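Long-range contacts in sterol carrier protein 2 (Thermus thermophilus, PDB 2CX7), which probably binds and carries sterols or other lipids: residues Ala36-Pro41 with Glu77-Thr82; Ala50-Leu55 with Ala70-Val75; Glu20-Ala25 with Gln120-Val125; Phe45-Ala50 with Ala65-Ala70. All coordinates share one frame; numbering follows the deposited sequence.

Interaction 1: Ala36-Pro41 with Glu77-Thr82; sequences AVRPDP and EADLAT
With CG of Arg38 anti to its carbonyl carbon (chi1 -61°) and the chain extended from there to NE, the guanidinium reaches Glu77 and Asp79 across the ends of two parallel strands, 32-37 and 74-78, of the mixed sheet. Arg38 NH1 bonds to Asp79 OD1 at 2.8 Å; the oxygen lies near the guanidinium plane but is met from above its own carboxylate, the planes 81° apart. Arg38 NE forms a second salt bridge, to Glu77 OE2, of doubtful length because that oxygen is less surely placed. A third acid, Glu103 of strand 103-106, pairs with NH2, while Ala78 CA lies over one guanidinium face. An alanine in place of Arg38 would probably leave Asp79 and Glu103 without this positive partner, and Glu77 with little more than its weak, long ion pair to Lys105. Beside this network the strands are joined by Ala78 N to Ala36 O and Arg38 N to Ala78 O, each 3.0 Å. On the face carrying Val37 and Ala78, Val37 CG1 packs 3.8 Å from Leu80 CB in the first turn of helix 80-86. One water donates to Arg38 O and accepts from Leu80 N, 2.8 Å from either atom.

Interaction 2: Ala50-Leu55 with Ala70-Val75; sequences AVVLDL and AEADFV
A crossover connection brings Ala70 and Ala72 over Ala50 and Val52: after strand 59-67 at one edge of the sheet, the chain passes across strand 49-56 to enter strand 74-78 on the far side of strand 32-37. The side-chain contact is apolar, with no backbone pairing between the segments; the CA atoms of Ala50 and Ala70 are 6.4 Å apart and those of Val52 and Ala72 7.1 Å, so side chains fill the gap. Ala70 CB is shared between two partners, 3.7 Å from Ala50 CB and only 3.4 Å from Val52 CG2, the latter tighter than usual van der Waals contact. Val52 divides its branches: CG1, anti to the backbone N (chi1 -176°), sits 3.7 Å from Glu71 O and 4.3 Å from Ala72 CB, while CG2 serves Ala70. The small alanines let the connection lie close to the strand. Farther along, Asp73 N donates to Ser32 OG and Lys106 NZ to Ala72 O, tying the crossing chain to strands 32-37 and 103-106. Strand 49-56 is thus packed from two directions: the crossing chain meets Ala50 and Val52, while Val51, Leu53 and Leu55 touch helix 6-17.

Interaction 3: Glu20-Ala25 with Gln120-Val125; sequences EAYRKA and QELVKV
Tyr22 and Glu121 mark the nearest passage of two helix segments, their CA atoms 5.3 Å apart, in an antiparallel helix pair whose axes approach to 9.1 Å and cross at -160°. The short helix 20-25 here flanks helix 116-127, the C-terminal helix of this SCP-2 fold. Tyr22 has CG anti to its backbone N (chi1 173°), and its ring runs past Glu121 in the opposite direction to that side chain. Glu121 CB lies at the ring edge, near its plane, 4.0 Å from Tyr22 CD1. Leu122 approaches the ring obliquely, its CD2 coming within 3.5 Å of Tyr22 CE1 and staying near CZ as well. An alanine in place of Tyr22 would probably open a gap beside Leu122 and leave its CD2 without the ring that now limits its movement. Helix 6-17 backs the pair: Leu16 touches Tyr22, Leu122 and Val125, and the hydroxyl of Tyr12 is hydrogen-bonded to Leu122 O. The bend at chi2 (-57°) swings CD of Glu121 toward Ala21, whose CB the carboxylate meets, one turn before Ala25 on the same side of helix 20-25. The acid divides its contacts, CG packing on Ala25 and the carboxylate on Ala21; the segments share no hydrogen bond. Glu121 CG is 4.1 Å from Ala25 CB, and at the tip OE1 of Glu121 rests 3.5 Å from Ala21 CB.

Interaction 4: Phe45-Ala50 with Ala65-Ala70; sequences FPKGVA and AVEGEA
Val49 and Val66 meet at the open end of the beta hairpin formed by strands 49-56 and 59-67. Followed outward, Val49 CB stands 3.8 Å from Val66 O; beyond it the two methyl groups part company. CG2 presses closely on the same oxygen, 3.2 Å from Val66 O. CG1, held between the backbone N and the carbonyl carbon (chi1 61°), turns instead to the Phe45 ring, lying 3.7 Å above the ring plane and over its centre. The same Val66 oxygen also accepts the Ala50 N-H, in the plane of its carbonyl. The return bond, Val66 N to Ala50 O, is 2.8 Å and straighter, making Ala50 and Val66 a hydrogen-bonded pair, with Val49 and Glu67 the adjoining non-hydrogen-bonded one. Past these pairs the strands give way to loop, yet Gly68 N still reaches Gly48 O at 2.9 Å, its N-H arriving from well above the carbonyl plane, 58° out of it. Gly48 closes a type I turn that starts at Phe45. Both glycines have positive phi, and at their backbone angles any side chain would collide with the carbonyl oxygen of the residue before it. Gly68 CA also makes a nearly linear C-H...O contact with Lys47 O at 3.3 Å. That carbonyl has a second partner: a water donates to Lys47 O at 2.9 Å and to Glu69 OE2 at 3.1 Å, linking the turn to the start of the crossing chain.

Overall arrangement
Interactions 1, 2 and 4 all involve the mixed sheet, whereas interaction 3 joins two helices on the opposite side of the chain's centre from interactions 1 and 4. Interaction 2 is the buried one and rests on apolar side chains; it shares Ala50 and Ala70 with interaction 4, where strand bonding dominates. Interactions 1 and 4 lie at the same end of the sheet, both partly buried, and are joined by probable hydrogen bonds from Val37 N to Val49 O and from Asp40 N to Phe45 O; only interaction 1 adds salt bridges. Interaction 3, also partly buried, has neither, and reaches interaction 2 where Leu55 packs against Tyr22 and Leu122.

Interaction 1: Ala36-Pro41 with Glu77-Thr82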
loop_
_atom_site.group_PDB
_atom_site.type_symbol
_atom_site.label_atom_id
_atom_site.label_comp_id
_atom_site.label_asym_id
_atom_site.label_seq_id
_atom_site.Cartn_x
_atom_site.Cartn_y
_atom_site.Cartn_z
ATOM N N ALA A 36 4.182 3.331 -3.469
ATOM C CA ALA A 36 5.418 4.019 -3.809
ATOM C C ALA A 36 5.631 5.395 -3.182
ATOM O O ALA A 36 4.714 6.220 -3.129
ATOM C CB ALA A 36 5.521 4.130 -5.326
ATOM N N VAL A 37 6.862 5.609 -2.719
ATOM C CA VAL A 37 7.302 6.865 -2.116
ATOM C C VAL A 37 8.162 7.571 -3.157
ATOM O O VAL A 37 9.109 6.979 -3.679
ATOM C CB VAL A 37 8.174 6.618 -0.847
ATOM C CG1 VAL A 37 8.679 7.953 -0.288
ATOM C CG2 VAL A 37 7.369 5.881 0.211
ATOM N N ARG A 38 7.825 8.824 -3.469
ATOM C CA ARG A 38 8.576 9.610 -4.445
ATOM C C ARG A 38 9.977 9.887 -3.906
ATOM O O ARG A 38 10.189 9.853 -2.691
ATOM C CB ARG A 38 7.867 10.943 -4.695
ATOM C CG ARG A 38 6.454 10.802 -5.251
ATOM C CD ARG A 38 5.860 12.165 -5.601
ATOM N NE ARG A 38 4.571 12.012 -6.268
ATOM C CZ ARG A 38 3.407 12.408 -5.767
ATOM N NH1 ARG A 38 3.351 13.000 -4.574
ATOM N NH2 ARG A 38 2.298 12.191 -6.454
ATOM N N PRO A 39 10.951 10.150 -4.797
ATOM C CA PRO A 39 12.323 10.436 -4.356
ATOM C C PRO A 39 12.330 11.507 -3.266
ATOM O O PRO A 39 11.678 12.559 -3.395
ATOM C CB PRO A 39 12.998 10.910 -5.636
ATOM C CG PRO A 39 12.339 10.025 -6.668
ATOM C CD PRO A 39 10.876 10.131 -6.271
ATOM N N ASP A 40 13.092 11.237 -2.208
ATOM C CA ASP A 40 13.185 12.122 -1.057
ATOM C C ASP A 40 14.575 11.935 -0.433
ATOM O O ASP A 40 14.736 11.188 0.531
ATOM C CB ASP A 40 12.107 11.732 -0.037
ATOM C CG ASP A 40 11.944 12.744 1.084
ATOM O OD1 ASP A 40 12.832 13.603 1.262
ATOM O OD2 ASP A 40 10.919 12.666 1.804
ATOM N N PRO A 41 15.596 12.596 -0.994
ATOM C CA PRO A 41 16.965 12.495 -0.478
ATOM C C PRO A 41 17.077 12.806 1.027
ATOM O O PRO A 41 17.804 12.124 1.754
ATOM C CB PRO A 41 17.726 13.512 -1.327
ATOM C CG PRO A 41 16.995 13.480 -2.635
ATOM C CD PRO A 41 15.542 13.426 -2.210
ATOM N N GLU A 77 1.290 6.202 -5.767
ATOM C CA GLU A 77 2.475 6.975 -5.411
ATOM C C GLU A 77 2.145 8.207 -4.573
ATOM O O GLU A 77 1.070 8.801 -4.722
ATOM C CB GLU A 77 3.172 7.387 -6.712
ATOM C CG GLU A 77 4.269 8.412 -6.583
ATOM C CD GLU A 77 4.688 8.940 -7.951
ATOM O OE1 GLU A 77 5.261 8.155 -8.736
ATOM O OE2 GLU A 77 4.424 10.131 -8.244
ATOM N N ALA A 78 3.085 8.609 -3.723
ATOM C CA ALA A 78 2.874 9.770 -2.868
ATOM C C ALA A 78 4.173 10.215 -2.218
ATOM O O ALA A 78 5.175 9.484 -2.234
ATOM C CB ALA A 78 1.842 9.434 -1.787
ATOM N N ASP A 79 4.154 11.426 -1.668
ATOM C CA ASP A 79 5.308 11.958 -0.950
ATOM C C ASP A 79 5.375 11.167 0.355
ATOM O O ASP A 79 4.340 10.750 0.883
ATOM C CB ASP A 79 5.098 13.431 -0.598
ATOM C CG ASP A 79 5.455 14.370 -1.730
ATOM O OD1 ASP A 79 5.451 13.933 -2.895
ATOM O OD2 ASP A 79 5.728 15.563 -1.444
ATOM N N LEU A 80 6.578 10.971 0.883
ATOM C CA LEU A 80 6.738 10.233 2.133
ATOM C C LEU A 80 5.817 10.766 3.229
ATOM O O LEU A 80 5.148 9.991 3.920
ATOM C CB LEU A 80 8.185 10.312 2.626
ATOM C CG LEU A 80 8.434 9.633 3.977
ATOM C CD1 LEU A 80 8.023 8.170 3.886
ATOM C CD2 LEU A 80 9.892 9.784 4.383
ATOM N N ALA A 81 5.771 12.088 3.376
ATOM C CA ALA A 81 4.948 12.713 4.408
ATOM C C ALA A 81 3.494 12.282 4.324
ATOM O O ALA A 81 2.842 12.056 5.351
ATOM C CB ALA A 81 5.042 14.222 4.317
ATOM N N THR A 82 2.984 12.175 3.100
ATOM C CA THR A 82 1.612 11.754 2.883
ATOM C C THR A 82 1.439 10.319 3.345
ATOM O O THR A 82 0.490 10.006 4.074
ATOM C CB THR A 82 1.233 11.861 1.397
ATOM O OG1 THR A 82 1.412 13.217 0.978
ATOM C CG2 THR A 82 -0.221 11.468 1.183
HETATM O O HOH W 1 8.638 11.503 -0.977
#

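Interaction 2: Ala50-Leu55 with Ala70-Val75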
loop_
_atom_site.group_PDB
_atom_site.type_symbol
_atom_site.label_atom_id
_atom_site.label_comp_id
_atom_site.label_asym_id
_atom_site.label_seq_id
_atom_site.Cartn_x
_atom_site.Cartn_y
_atom_site.Cartn_z
ATOM N N ALA A 50 9.511 1.608 -2.558
ATOM C CA ALA A 50 8.156 1.099 -2.625
ATOM C C ALA A 50 8.028 -0.229 -1.910
ATOM O O ALA A 50 9.020 -0.915 -1.661
ATOM C CB ALA A 50 7.749 0.930 -4.080
ATOM N N VAL A 51 6.796 -0.570 -1.558
ATOM C CA VAL A 51 6.506 -1.855 -0.949
ATOM C C VAL A 51 5.543 -2.448 -1.964
ATOM O O VAL A 51 4.511 -1.850 -2.270
ATOM C CB VAL A 51 5.820 -1.731 0.411
ATOM C CG1 VAL A 51 5.311 -3.098 0.855
ATOM C CG2 VAL A 51 6.813 -1.203 1.454
ATOM N N VAL A 52 5.897 -3.609 -2.500
ATOM C CA VAL A 52 5.078 -4.261 -3.505
ATOM C C VAL A 52 4.454 -5.500 -2.884
ATOM O O VAL A 52 5.160 -6.377 -2.374
ATOM C CB VAL A 52 5.937 -4.624 -4.741
ATOM C CG1 VAL A 52 5.064 -5.209 -5.843
ATOM C CG2 VAL A 52 6.658 -3.367 -5.242
ATOM N N LEU A 53 3.124 -5.539 -2.910
ATOM C CA LEU A 53 2.351 -6.634 -2.340
ATOM C C LEU A 53 1.761 -7.546 -3.416
ATOM O O LEU A 53 1.089 -7.080 -4.339
ATOM C CB LEU A 53 1.204 -6.069 -1.503
ATOM C CG LEU A 53 1.541 -4.979 -0.481
ATOM C CD1 LEU A 53 0.269 -4.245 -0.051
ATOM C CD2 LEU A 53 2.239 -5.607 0.712
ATOM N N ASP A 54 2.029 -8.841 -3.296
ATOM C CA ASP A 54 1.485 -9.844 -4.216
ATOM C C ASP A 54 0.210 -10.313 -3.522
ATOM O O ASP A 54 0.225 -11.276 -2.757
ATOM C CB ASP A 54 2.478 -11.003 -4.365
ATOM C CG ASP A 54 1.985 -12.089 -5.307
ATOM O OD1 ASP A 54 0.900 -11.936 -5.907
ATOM O OD2 ASP A 54 2.694 -13.105 -5.449
ATOM N N LEU A 55 -0.892 -9.613 -3.776
ATOM C CA LEU A 55 -2.164 -9.913 -3.128
ATOM C C LEU A 55 -3.037 -10.851 -3.953
ATOM O O LEU A 55 -3.089 -10.732 -5.171
ATOM C CB LEU A 55 -2.906 -8.599 -2.866
ATOM C CG LEU A 55 -2.127 -7.548 -2.060
ATOM C CD1 LEU A 55 -2.860 -6.229 -2.068
ATOM C CD2 LEU A 55 -1.917 -8.044 -0.634
ATOM N N ALA A 70 8.995 0.527 -8.901
ATOM C CA ALA A 70 8.494 -0.827 -8.683
ATOM C C ALA A 70 7.378 -1.166 -9.670
ATOM O O ALA A 70 6.590 -0.299 -10.059
ATOM C CB ALA A 70 7.990 -0.972 -7.253
ATOM N N GLU A 71 7.319 -2.433 -10.071
ATOM C CA GLU A 71 6.303 -2.896 -11.014
ATOM C C GLU A 71 5.145 -3.595 -10.305
ATOM O O GLU A 71 5.354 -4.395 -9.392
ATOM C CB GLU A 71 6.915 -3.864 -12.037
ATOM C CG GLU A 71 8.051 -3.279 -12.871
ATOM C CD GLU A 71 9.291 -2.978 -12.044
ATOM O OE1 GLU A 71 9.815 -3.911 -11.397
ATOM O OE2 GLU A 71 9.743 -1.811 -12.041
ATOM N N ALA A 72 3.926 -3.287 -10.735
ATOM C CA ALA A 72 2.733 -3.893 -10.157
ATOM C C ALA A 72 1.515 -3.606 -11.026
ATOM O O ALA A 72 1.560 -2.747 -11.907
ATOM C CB ALA A 72 2.505 -3.352 -8.747
ATOM N N ASP A 73 0.429 -4.333 -10.778
ATOM C CA ASP A 73 -0.807 -4.129 -11.517
ATOM C C ASP A 73 -1.402 -2.773 -11.141
ATOM O O ASP A 73 -2.007 -2.095 -11.964
ATOM C CB ASP A 73 -1.802 -5.244 -11.206
ATOM C CG ASP A 73 -1.359 -6.577 -11.759
ATOM O OD1 ASP A 73 -1.056 -6.644 -12.972
ATOM O OD2 ASP A 73 -1.314 -7.554 -10.987
ATOM N N PHE A 74 -1.239 -2.395 -9.879
ATOM C CA PHE A 74 -1.718 -1.108 -9.409
ATOM C C PHE A 74 -0.566 -0.422 -8.698
ATOM O O PHE A 74 0.154 -1.050 -7.926
ATOM C CB PHE A 74 -2.896 -1.271 -8.447
ATOM C CG PHE A 74 -4.133 -1.827 -9.094
ATOM C CD1 PHE A 74 -4.292 -3.198 -9.257
ATOM C CD2 PHE A 74 -5.133 -0.971 -9.551
ATOM C CE1 PHE A 74 -5.436 -3.715 -9.869
ATOM C CE2 PHE A 74 -6.279 -1.471 -10.165
ATOM C CZ PHE A 74 -6.431 -2.847 -10.323
ATOM N N VAL A 75 -0.388 0.862 -8.975
ATOM C CA VAL A 75 0.670 1.630 -8.349
ATOM C C VAL A 75 0.093 2.919 -7.790
ATOM O O VAL A 75 -0.533 3.698 -8.515
ATOM C CB VAL A 75 1.793 1.969 -9.349
ATOM C CG1 VAL A 75 2.848 2.835 -8.677
ATOM C CG2 VAL A 75 2.420 0.686 -9.860
#

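Interaction 3: Glu20-Ala25 with Gln120-Val125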
loop_
_atom_site.group_PDB
_atom_site.type_symbol
_atom_site.label_atom_id
_atom_site.label_comp_id
_atom_site.label_asym_id
_atom_site.label_seq_id
_atom_site.Cartn_x
_atom_site.Cartn_y
_atom_site.Cartn_z
ATOM N N GLU A 20 -8.606 -11.242 9.514
ATOM C CA GLU A 20 -9.850 -11.787 8.987
ATOM C C GLU A 20 -10.650 -10.711 8.246
ATOM O O GLU A 20 -11.352 -11.013 7.285
ATOM C CB GLU A 20 -10.715 -12.352 10.116
ATOM C CG GLU A 20 -10.160 -13.591 10.774
ATOM C CD GLU A 20 -10.905 -13.949 12.044
ATOM O OE1 GLU A 20 -10.742 -13.218 13.045
ATOM O OE2 GLU A 20 -11.654 -14.951 12.045
ATOM N N ALA A 21 -10.546 -9.460 8.701
ATOM C CA ALA A 21 -11.272 -8.351 8.079
ATOM C C ALA A 21 -10.764 -8.097 6.665
ATOM O O ALA A 21 -11.548 -7.920 5.730
ATOM C CB ALA A 21 -11.131 -7.082 8.927
ATOM N N TYR A 22 -9.445 -8.075 6.508
ATOM C CA TYR A 22 -8.882 -7.871 5.182
ATOM C C TYR A 22 -9.197 -9.084 4.304
ATOM O O TYR A 22 -9.540 -8.949 3.125
ATOM C CB TYR A 22 -7.363 -7.690 5.241
ATOM C CG TYR A 22 -6.777 -7.640 3.855
ATOM C CD1 TYR A 22 -7.034 -6.560 3.011
ATOM C CD2 TYR A 22 -6.063 -8.721 3.341
ATOM C CE1 TYR A 22 -6.603 -6.563 1.685
ATOM C CE2 TYR A 22 -5.628 -8.734 2.031
ATOM C CZ TYR A 22 -5.902 -7.653 1.204
ATOM O OH TYR A 22 -5.483 -7.683 -0.109
ATOM N N ARG A 23 -9.078 -10.269 4.891
ATOM C CA ARG A 23 -9.326 -11.517 4.178
ATOM C C ARG A 23 -10.724 -11.526 3.566
ATOM O O ARG A 23 -10.900 -11.935 2.422
ATOM C CB ARG A 23 -9.163 -12.700 5.137
ATOM C CG ARG A 23 -8.833 -14.029 4.462
ATOM C CD ARG A 23 -8.747 -15.117 5.506
ATOM N NE ARG A 23 -7.719 -14.813 6.497
ATOM C CZ ARG A 23 -7.787 -15.172 7.772
ATOM N NH1 ARG A 23 -8.839 -15.843 8.210
ATOM N NH2 ARG A 23 -6.800 -14.865 8.604
ATOM N N LYS A 24 -11.714 -11.071 4.330
ATOM C CA LYS A 24 -13.092 -11.022 3.848
ATOM C C LYS A 24 -13.258 -9.949 2.774
ATOM O O LYS A 24 -13.803 -10.216 1.702
ATOM C CB LYS A 24 -14.060 -10.738 5.004
ATOM C CG LYS A 24 -14.214 -11.872 5.998
ATOM C CD LYS A 24 -15.335 -11.581 6.997
ATOM C CE LYS A 24 -15.475 -12.700 8.019
ATOM N NZ LYS A 24 -14.249 -12.849 8.855
ATOM N N ALA A 25 -12.770 -8.743 3.060
ATOM C CA ALA A 25 -12.875 -7.614 2.134
ATOM C C ALA A 25 -12.241 -7.829 0.764
ATOM O O ALA A 25 -12.747 -7.333 -0.250
ATOM C CB ALA A 25 -12.278 -6.365 2.774
ATOM N N GLN A 120 -9.534 0.148 2.513
ATOM C CA GLN A 120 -9.654 0.653 3.874
ATOM C C GLN A 120 -8.975 -0.320 4.837
ATOM O O GLN A 120 -8.271 0.094 5.763
ATOM C CB GLN A 120 -11.133 0.834 4.246
ATOM C CG GLN A 120 -11.831 1.952 3.497
ATOM C CD GLN A 120 -13.332 1.965 3.744
ATOM O OE1 GLN A 120 -14.031 0.991 3.455
ATOM N NE2 GLN A 120 -13.833 3.071 4.279
ATOM N N GLU A 121 -9.170 -1.620 4.614
ATOM C CA GLU A 121 -8.554 -2.617 5.484
ATOM C C GLU A 121 -7.032 -2.681 5.311
ATOM O O GLU A 121 -6.298 -2.833 6.291
ATOM C CB GLU A 121 -9.165 -4.006 5.244
ATOM C CG GLU A 121 -10.573 -4.199 5.811
ATOM C CD GLU A 121 -10.650 -3.931 7.311
ATOM O OE1 GLU A 121 -9.627 -4.098 8.006
ATOM O OE2 GLU A 121 -11.741 -3.565 7.794
ATOM N N LEU A 122 -6.559 -2.577 4.071
ATOM C CA LEU A 122 -5.117 -2.599 3.810
ATOM C C LEU A 122 -4.458 -1.534 4.663
ATOM O O LEU A 122 -3.425 -1.765 5.305
ATOM C CB LEU A 122 -4.822 -2.292 2.334
ATOM C CG LEU A 122 -4.927 -3.424 1.308
ATOM C CD1 LEU A 122 -4.768 -2.866 -0.097
ATOM C CD2 LEU A 122 -3.836 -4.466 1.581
ATOM N N VAL A 123 -5.063 -0.352 4.665
ATOM C CA VAL A 123 -4.533 0.767 5.426
ATOM C C VAL A 123 -4.669 0.560 6.937
ATOM O O VAL A 123 -3.735 0.844 7.693
ATOM C CB VAL A 123 -5.213 2.077 4.992
ATOM C CG1 VAL A 123 -4.820 3.215 5.921
ATOM C CG2 VAL A 123 -4.790 2.410 3.554
ATOM N N LYS A 124 -5.822 0.069 7.376
ATOM C CA LYS A 124 -6.030 -0.175 8.803
ATOM C C LYS A 124 -5.012 -1.191 9.312
ATOM O O LYS A 124 -4.488 -1.049 10.419
ATOM C CB LYS A 124 -7.453 -0.689 9.073
ATOM C CG LYS A 124 -8.548 0.363 8.944
ATOM C CD LYS A 124 -9.902 -0.236 9.283
ATOM C CE LYS A 124 -11.017 0.799 9.183
ATOM N NZ LYS A 124 -12.334 0.165 9.457
ATOM N N VAL A 125 -4.725 -2.219 8.514
ATOM C CA VAL A 125 -3.753 -3.229 8.926
ATOM C C VAL A 125 -2.341 -2.641 8.977
ATOM O O VAL A 125 -1.576 -2.924 9.903
ATOM C CB VAL A 125 -3.771 -4.459 7.970
ATOM C CG1 VAL A 125 -2.569 -5.371 8.239
ATOM C CG2 VAL A 125 -5.066 -5.238 8.173
#

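Interaction 4: Phe45-Ala50 with Ala65-Ala70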
loop_
_atom_site.group_PDB
_atom_site.type_symbol
_atom_site.label_atom_id
_atom_site.label_comp_id
_atom_site.label_asym_id
_atom_site.label_seq_id
_atom_site.Cartn_x
_atom_site.Cartn_y
_atom_site.Cartn_z
ATOM N N PHE A 45 15.830 8.354 0.947
ATOM C CA PHE A 45 15.288 7.598 -0.184
ATOM C C PHE A 45 15.545 8.418 -1.447
ATOM O O PHE A 45 14.610 8.863 -2.101
ATOM C CB PHE A 45 13.779 7.399 0.013
ATOM C CG PHE A 45 13.428 6.558 1.215
ATOM C CD1 PHE A 45 12.504 7.013 2.148
ATOM C CD2 PHE A 45 14.001 5.299 1.392
ATOM C CE1 PHE A 45 12.150 6.215 3.247
ATOM C CE2 PHE A 45 13.658 4.499 2.481
ATOM C CZ PHE A 45 12.730 4.961 3.408
ATOM N N PRO A 46 16.825 8.608 -1.816
ATOM C CA PRO A 46 17.173 9.395 -3.005
ATOM C C PRO A 46 16.582 8.951 -4.334
ATOM O O PRO A 46 16.410 9.776 -5.238
ATOM C CB PRO A 46 18.704 9.369 -3.006
ATOM C CG PRO A 46 19.021 8.058 -2.372
ATOM C CD PRO A 46 18.026 7.995 -1.228
ATOM N N LYS A 47 16.258 7.668 -4.455
ATOM C CA LYS A 47 15.682 7.151 -5.700
ATOM C C LYS A 47 14.223 6.771 -5.541
ATOM O O LYS A 47 13.607 6.246 -6.470
ATOM C CB LYS A 47 16.440 5.909 -6.158
ATOM C CG LYS A 47 17.918 6.135 -6.370
ATOM C CD LYS A 47 18.554 4.884 -6.918
ATOM C CE LYS A 47 20.055 5.037 -7.045
ATOM N NZ LYS A 47 20.641 3.797 -7.627
ATOM N N GLY A 48 13.674 7.024 -4.365
ATOM C CA GLY A 48 12.298 6.642 -4.108
ATOM C C GLY A 48 12.352 5.222 -3.578
ATOM O O GLY A 48 13.416 4.586 -3.588
ATOM N N VAL A 49 11.225 4.714 -3.098
ATOM C CA VAL A 49 11.177 3.356 -2.563
ATOM C C VAL A 49 9.733 2.912 -2.628
ATOM O O VAL A 49 8.832 3.738 -2.742
ATOM C CB VAL A 49 11.669 3.294 -1.088
ATOM C CG1 VAL A 49 10.788 4.152 -0.201
ATOM C CG2 VAL A 49 11.681 1.851 -0.593
ATOM N N ALA A 50 9.511 1.608 -2.558
ATOM C CA ALA A 50 8.156 1.099 -2.625
ATOM C C ALA A 50 8.028 -0.229 -1.910
ATOM O O ALA A 50 9.020 -0.915 -1.661
ATOM C CB ALA A 50 7.749 0.930 -4.080
ATOM N N ALA A 65 10.272 -4.785 -0.283
ATOM C CA ALA A 65 10.571 -3.366 -0.340
ATOM C C ALA A 65 11.557 -3.249 -1.487
ATOM O O ALA A 65 12.510 -4.034 -1.594
ATOM C CB ALA A 65 11.204 -2.895 0.962
ATOM N N VAL A 66 11.316 -2.287 -2.362
ATOM C CA VAL A 66 12.183 -2.091 -3.500
ATOM C C VAL A 66 12.639 -0.648 -3.584
ATOM O O VAL A 66 11.851 0.284 -3.403
ATOM C CB VAL A 66 11.470 -2.470 -4.814
ATOM C CG1 VAL A 66 12.384 -2.212 -6.004
ATOM C CG2 VAL A 66 11.060 -3.930 -4.773
ATOM N N GLU A 67 13.929 -0.477 -3.835
ATOM C CA GLU A 67 14.509 0.841 -3.982
ATOM C C GLU A 67 14.217 1.259 -5.418
ATOM O O GLU A 67 14.340 0.453 -6.338
ATOM C CB GLU A 67 16.016 0.769 -3.743
ATOM C CG GLU A 67 16.756 2.068 -3.979
ATOM C CD GLU A 67 18.247 1.915 -3.755
ATOM O OE1 GLU A 67 18.857 1.027 -4.393
ATOM O OE2 GLU A 67 18.808 2.679 -2.942
ATOM N N GLY A 68 13.805 2.508 -5.604
ATOM C CA GLY A 68 13.504 2.997 -6.937
ATOM C C GLY A 68 12.111 2.626 -7.411
ATOM O O GLY A 68 11.206 2.400 -6.604
ATOM N N GLU A 69 11.948 2.555 -8.729
ATOM C CA GLU A 69 10.670 2.218 -9.350
ATOM C C GLU A 69 10.283 0.764 -9.135
ATOM O O GLU A 69 11.131 -0.126 -9.194
ATOM C CB GLU A 69 10.728 2.492 -10.854
ATOM C CG GLU A 69 10.789 3.957 -11.228
ATOM C CD GLU A 69 9.597 4.740 -10.710
ATOM O OE1 GLU A 69 8.514 4.136 -10.524
ATOM O OE2 GLU A 69 9.740 5.963 -10.501
ATOM N N ALA A 70 8.995 0.527 -8.901
ATOM C CA ALA A 70 8.494 -0.827 -8.683
ATOM C C ALA A 70 7.378 -1.166 -9.670
ATOM O O ALA A 70 6.590 -0.299 -10.059
ATOM C CB ALA A 70 7.990 -0.972 -7.253
HETATM O O HOH W 2 10.935 6.484 -7.665
#